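Local coordinates for protein cyclic UMP-AMP synthase (Rhodothermus marinus SG0.5JP17-172, PDB 6E0K) that makes the second messenger 3',3'-cUAMP from UTP and ATP as the nucleotide synthase of a CBASS antiphage defence system, at residues A[76-79]-A[80-83]; A[197-200]-A[201-205]. All blocks are in the same frame, centred on the assembly; numbering follows the deposited sequence.

Interaction 1: residues A[76-79]-A[80-83]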
loop_
_atom_site.group_PDB
_atom_site.type_symbol
_atom_site.label_atom_id
_atom_site.label_comp_id
_atom_site.label_asym_id
_atom_site.label_seq_id
_atom_site.Cartn_x
_atom_site.Cartn_y
_atom_site.Cartn_z
ATOM N N THR A 76 -26.748 1.407 -10.223
ATOM C CA THR A 76 -27.566 1.357 -11.417
ATOM C C THR A 76 -28.261 2.694 -11.617
ATOM O O THR A 76 -28.307 3.541 -10.722
ATOM C CB THR A 76 -28.627 0.266 -11.319
ATOM O OG1 THR A 76 -29.556 0.616 -10.278
ATOM C CG2 THR A 76 -27.985 -1.088 -11.024
ATOM N N ALA A 77 -28.803 2.880 -12.816
ATOM C CA ALA A 77 -29.533 4.110 -13.096
ATOM C C ALA A 77 -30.685 4.309 -12.119
ATOM O O ALA A 77 -30.966 5.440 -11.696
ATOM C CB ALA A 77 -30.053 4.089 -14.530
ATOM N N GLU A 78 -31.390 3.226 -11.778
ATOM C CA GLU A 78 -32.504 3.331 -10.843
ATOM C C GLU A 78 -32.030 3.724 -9.449
ATOM O O GLU A 78 -32.673 4.553 -8.781
ATOM C CB GLU A 78 -33.282 2.011 -10.808
ATOM C CG GLU A 78 -34.331 1.906 -9.688
ATOM C CD GLU A 78 -35.488 2.911 -9.801
ATOM O OE1 GLU A 78 -35.593 3.669 -10.795
ATOM O OE2 GLU A 78 -36.325 2.926 -8.871
ATOM N N GLN A 79 -30.905 3.161 -8.991
ATOM C CA GLN A 79 -30.405 3.532 -7.673
ATOM C C GLN A 79 -29.978 4.990 -7.655
ATOM O O GLN A 79 -30.238 5.706 -6.679
ATOM C CB GLN A 79 -29.234 2.644 -7.251
ATOM C CG GLN A 79 -29.572 1.183 -7.043
ATOM C CD GLN A 79 -28.310 0.373 -6.726
ATOM O OE1 GLN A 79 -27.364 0.368 -7.510
ATOM N NE2 GLN A 79 -28.287 -0.299 -5.562
ATOM N N LYS A 80 -29.335 5.448 -8.737
ATOM C CA LYS A 80 -28.956 6.857 -8.826
ATOM C C LYS A 80 -30.182 7.753 -8.757
ATOM O O LYS A 80 -30.165 8.793 -8.081
ATOM C CB LYS A 80 -28.175 7.113 -10.116
ATOM C CG LYS A 80 -26.811 6.455 -10.148
ATOM C CD LYS A 80 -26.087 6.773 -11.448
ATOM C CE LYS A 80 -24.904 5.854 -11.664
ATOM N NZ LYS A 80 -24.308 6.117 -13.015
ATOM N N ARG A 81 -31.263 7.357 -9.446
ATOM C CA ARG A 81 -32.505 8.126 -9.407
ATOM C C ARG A 81 -33.071 8.191 -7.991
ATOM O O ARG A 81 -33.460 9.263 -7.517
ATOM C CB ARG A 81 -33.531 7.535 -10.382
ATOM C CG ARG A 81 -33.427 8.085 -11.802
ATOM C CD ARG A 81 -34.681 7.740 -12.625
ATOM N NE ARG A 81 -34.909 6.304 -12.653
ATOM C CZ ARG A 81 -34.396 5.494 -13.572
ATOM N NH1 ARG A 81 -33.623 5.984 -14.530
ATOM N NH2 ARG A 81 -34.658 4.196 -13.522
ATOM N N ARG A 82 -33.114 7.054 -7.290
ATOM C CA ARG A 82 -33.677 7.053 -5.940
ATOM C C ARG A 82 -32.890 7.959 -4.997
ATOM O O ARG A 82 -33.456 8.497 -4.041
ATOM C CB ARG A 82 -33.718 5.627 -5.391
ATOM C CG ARG A 82 -34.672 4.700 -6.148
ATOM C CD ARG A 82 -36.135 5.103 -5.951
ATOM N NE ARG A 82 -37.040 4.127 -6.555
ATOM C CZ ARG A 82 -38.368 4.172 -6.470
ATOM N NH1 ARG A 82 -38.968 5.144 -5.794
ATOM N NH2 ARG A 82 -39.096 3.232 -7.056
ATOM N N PHE A 83 -31.597 8.133 -5.249
ATOM C CA PHE A 83 -30.746 8.979 -4.420
ATOM C C PHE A 83 -30.710 10.428 -4.885
ATOM O O PHE A 83 -30.082 11.261 -4.219
ATOM C CB PHE A 83 -29.313 8.429 -4.397
ATOM C CG PHE A 83 -29.129 7.189 -3.576
ATOM C CD1 PHE A 83 -29.816 7.000 -2.389
ATOM C CD2 PHE A 83 -28.214 6.231 -3.979
ATOM C CE1 PHE A 83 -29.613 5.857 -1.627
ATOM C CE2 PHE A 83 -28.005 5.073 -3.232
ATOM C CZ PHE A 83 -28.698 4.888 -2.051
#

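Interaction 2: residues A[197-200]-A[201-205]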
loop_
_atom_site.group_PDB
_atom_site.type_symbol
_atom_site.label_atom_id
_atom_site.label_comp_id
_atom_site.label_asym_id
_atom_site.label_seq_id
_atom_site.Cartn_x
_atom_site.Cartn_y
_atom_site.Cartn_z
ATOM N N ARG A 197 13.606 -9.913 4.219
ATOM C CA ARG A 197 13.481 -10.136 2.781
ATOM C C ARG A 197 14.582 -9.419 2.003
ATOM O O ARG A 197 15.253 -10.019 1.156
ATOM C CB ARG A 197 12.095 -9.657 2.327
ATOM C CG ARG A 197 11.872 -9.578 0.823
ATOM C CD ARG A 197 10.842 -8.489 0.522
ATOM N NE ARG A 197 11.367 -7.201 0.929
ATOM C CZ ARG A 197 10.704 -6.046 0.937
ATOM N NH1 ARG A 197 9.424 -5.944 0.552
ATOM N NH2 ARG A 197 11.347 -4.962 1.336
ATOM N N THR A 198 14.770 -8.124 2.268
ATOM C CA THR A 198 15.738 -7.333 1.515
ATOM C C THR A 198 17.168 -7.790 1.787
ATOM O O THR A 198 18.002 -7.801 0.877
ATOM C CB THR A 198 15.533 -5.855 1.845
ATOM O OG1 THR A 198 14.249 -5.469 1.343
ATOM C CG2 THR A 198 16.612 -4.981 1.217
ATOM N N TYR A 199 17.458 -8.204 3.021
ATOM C CA TYR A 199 18.754 -8.809 3.318
ATOM C C TYR A 199 19.021 -10.012 2.416
ATOM O O TYR A 199 20.129 -10.165 1.882
ATOM C CB TYR A 199 18.799 -9.199 4.799
ATOM C CG TYR A 199 19.950 -10.086 5.211
ATOM C CD1 TYR A 199 19.809 -11.461 5.256
ATOM C CD2 TYR A 199 21.157 -9.537 5.597
ATOM C CE1 TYR A 199 20.855 -12.271 5.638
ATOM C CE2 TYR A 199 22.201 -10.344 5.992
ATOM C CZ TYR A 199 22.039 -11.708 6.005
ATOM O OH TYR A 199 23.076 -12.523 6.390
ATOM N N LEU A 200 18.001 -10.853 2.201
ATOM C CA LEU A 200 18.184 -12.025 1.349
ATOM C C LEU A 200 18.311 -11.637 -0.117
ATOM O O LEU A 200 19.140 -12.199 -0.843
ATOM C CB LEU A 200 17.021 -12.997 1.553
ATOM C CG LEU A 200 17.035 -13.727 2.892
ATOM C CD1 LEU A 200 15.729 -14.469 3.041
ATOM C CD2 LEU A 200 18.199 -14.698 2.950
ATOM N N ILE A 201 17.498 -10.674 -0.572
ATOM C CA ILE A 201 17.589 -10.230 -1.962
ATOM C C ILE A 201 18.976 -9.672 -2.249
ATOM O O ILE A 201 19.536 -9.893 -3.333
ATOM C CB ILE A 201 16.490 -9.193 -2.274
ATOM C CG1 ILE A 201 15.101 -9.833 -2.170
ATOM C CG2 ILE A 201 16.688 -8.607 -3.657
ATOM C CD1 ILE A 201 13.950 -8.808 -2.278
ATOM N N GLU A 202 19.557 -8.944 -1.285
ATOM C CA GLU A 202 20.905 -8.416 -1.482
ATOM C C GLU A 202 21.914 -9.534 -1.691
ATOM O O GLU A 202 22.921 -9.340 -2.377
ATOM C CB GLU A 202 21.324 -7.540 -0.297
ATOM C CG GLU A 202 20.642 -6.169 -0.283
ATOM C CD GLU A 202 20.737 -5.448 1.061
ATOM O OE1 GLU A 202 21.243 -6.039 2.046
ATOM O OE2 GLU A 202 20.286 -4.283 1.135
ATOM N N GLN A 203 21.648 -10.717 -1.141
ATOM C CA GLN A 203 22.551 -11.851 -1.289
ATOM C C GLN A 203 22.224 -12.732 -2.483
ATOM O O GLN A 203 22.905 -13.740 -2.691
ATOM C CB GLN A 203 22.525 -12.687 -0.021
ATOM C CG GLN A 203 23.011 -11.940 1.169
ATOM C CD GLN A 203 22.863 -12.743 2.423
ATOM O OE1 GLN A 203 21.962 -13.578 2.533
ATOM N NE2 GLN A 203 23.746 -12.506 3.382
ATOM N N GLY A 204 21.199 -12.401 -3.258
ATOM C CA GLY A 204 20.883 -13.151 -4.461
ATOM C C GLY A 204 19.511 -13.785 -4.492
ATOM O O GLY A 204 19.181 -14.434 -5.493
ATOM N N ALA A 205 18.690 -13.633 -3.454
ATOM C CA ALA A 205 17.338 -14.181 -3.462
ATOM C C ALA A 205 16.464 -13.469 -4.501
ATOM O O ALA A 205 16.798 -12.371 -4.961
ATOM C CB ALA A 205 16.716 -14.066 -2.070
HETATM O O HOH W 1 22.556 -8.938 2.554
#

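Interaction 1: residues A[76-79]-A[80-83]
Glu78 reaches forward along the short helix 77-82 and shares its carboxylate between two arginines, Arg81 and Arg82, one oxygen for each. With CG anti to the backbone N (chi1 170°) and a bend at chi2, the glutamate chain folds toward the following turn. OE1 forms a salt bridge with Arg81 NH2 at 2.9 Å on its anti lone pair, helped by a weak bond from Arg81 NE. The two side chains meet nearly at right angles, and the guanidinium of Arg81 lies with one face over Ala77 O. A second salt bridge joins OE2 to Arg82 NE at 2.7 Å; the donor comes to the syn side but well out of the carboxylate plane, and NH2 adds a weak bond. The carboxylate and Arg82 guanidinium planes are almost perpendicular, 88° apart, with OE2 near the guanidinium edge, tilted from its plane.

At the start of the helix Thr76 and Gln79 close a capping box. Gln79 N donates to Thr76 OG1 at 3.2 Å, and Thr76 N returns a bond to Gln79 OE1 at 3.0 Å, on a lone pair. The amide's NE2 is bonded to Asn142 O, tying the cap to the neighbouring loop. In this surface salt-bridge network one carboxylate faces two guanidiniums, with Arg143 close to Arg82; the surrounding positive charge would favour the ionised form of Glu78 and probably leaves the patch net positive.

Interaction 2: residues A[197-200]-A[201-205]
Leu200 O receives the chain as it turns back at the end of helix 186-202. Gln203 N reaches it at 2.9 Å and Ala205 N at 3.0 Å, from opposite faces of the carbonyl plane. Gly204, with phi 120°, makes the reversal, and its N bonds to Ile201 O: this is a Schellman motif. The turn sets the methyl of Ala205 against Leu200 CB, 3.8 Å apart, and here the packing is close. Ile201 runs beside Arg197 in the same direction, its CD1 3.8 Å from Arg197 CG. Bent at chi3 (64°), the arginine swings its guanidinium back to Thr198, where NH2 donates to OG1 at 2.9 Å, nearly within the guanidinium plane. Gln203 brings its amide carbon CD over one face of the Tyr199 ring, with the amide plane inclined 54° to the ring and NE2 3.2 Å from Tyr199 CZ.

The solvent side belongs to Glu202 and Gln203, both exposed and both extended beyond CG. Glu202 CG passes Thr198 O at 3.3 Å, and its OE2 is 3.7 Å from Thr198 CG2. A water links the Glu202 carboxylate to the backbone, donating to Tyr199 O and to Glu202 OE1.

Arg197 NH1 also bonds to Ala210 O and to the hydroxyl of Ser212, an ATP-binding residue, so this arginine probably positions that serine. Helix 269-285 packs on the Leu200 and Ala205 side through Tyr278 and Met279 and touches Tyr199 through Leu282, while Trp11 of helix 5-11 meets the tyrosine ring.

Interaction 1 comes first along the chain, on the short helix 77-82 within the nucleotidyltransferase domain; interaction 2 follows more than a hundred residues later, at the end of helix 186-202. Their centres are about 52 Å apart, on opposite sides of the chain's centre, and their nearest atoms are about 38 Å apart. Both are local arrangements: 76-83 takes in the whole of a short surface helix with its N-cap, following strand 71-73 of the mixed sheet, whereas 197-205 is the C-terminal end of a long helix in the helical part of the chain. Interaction 1 lies away from the nucleotide- and magnesium-binding residues, whereas interaction 2 borders the ATP-binding residues Lys194 and Ser212.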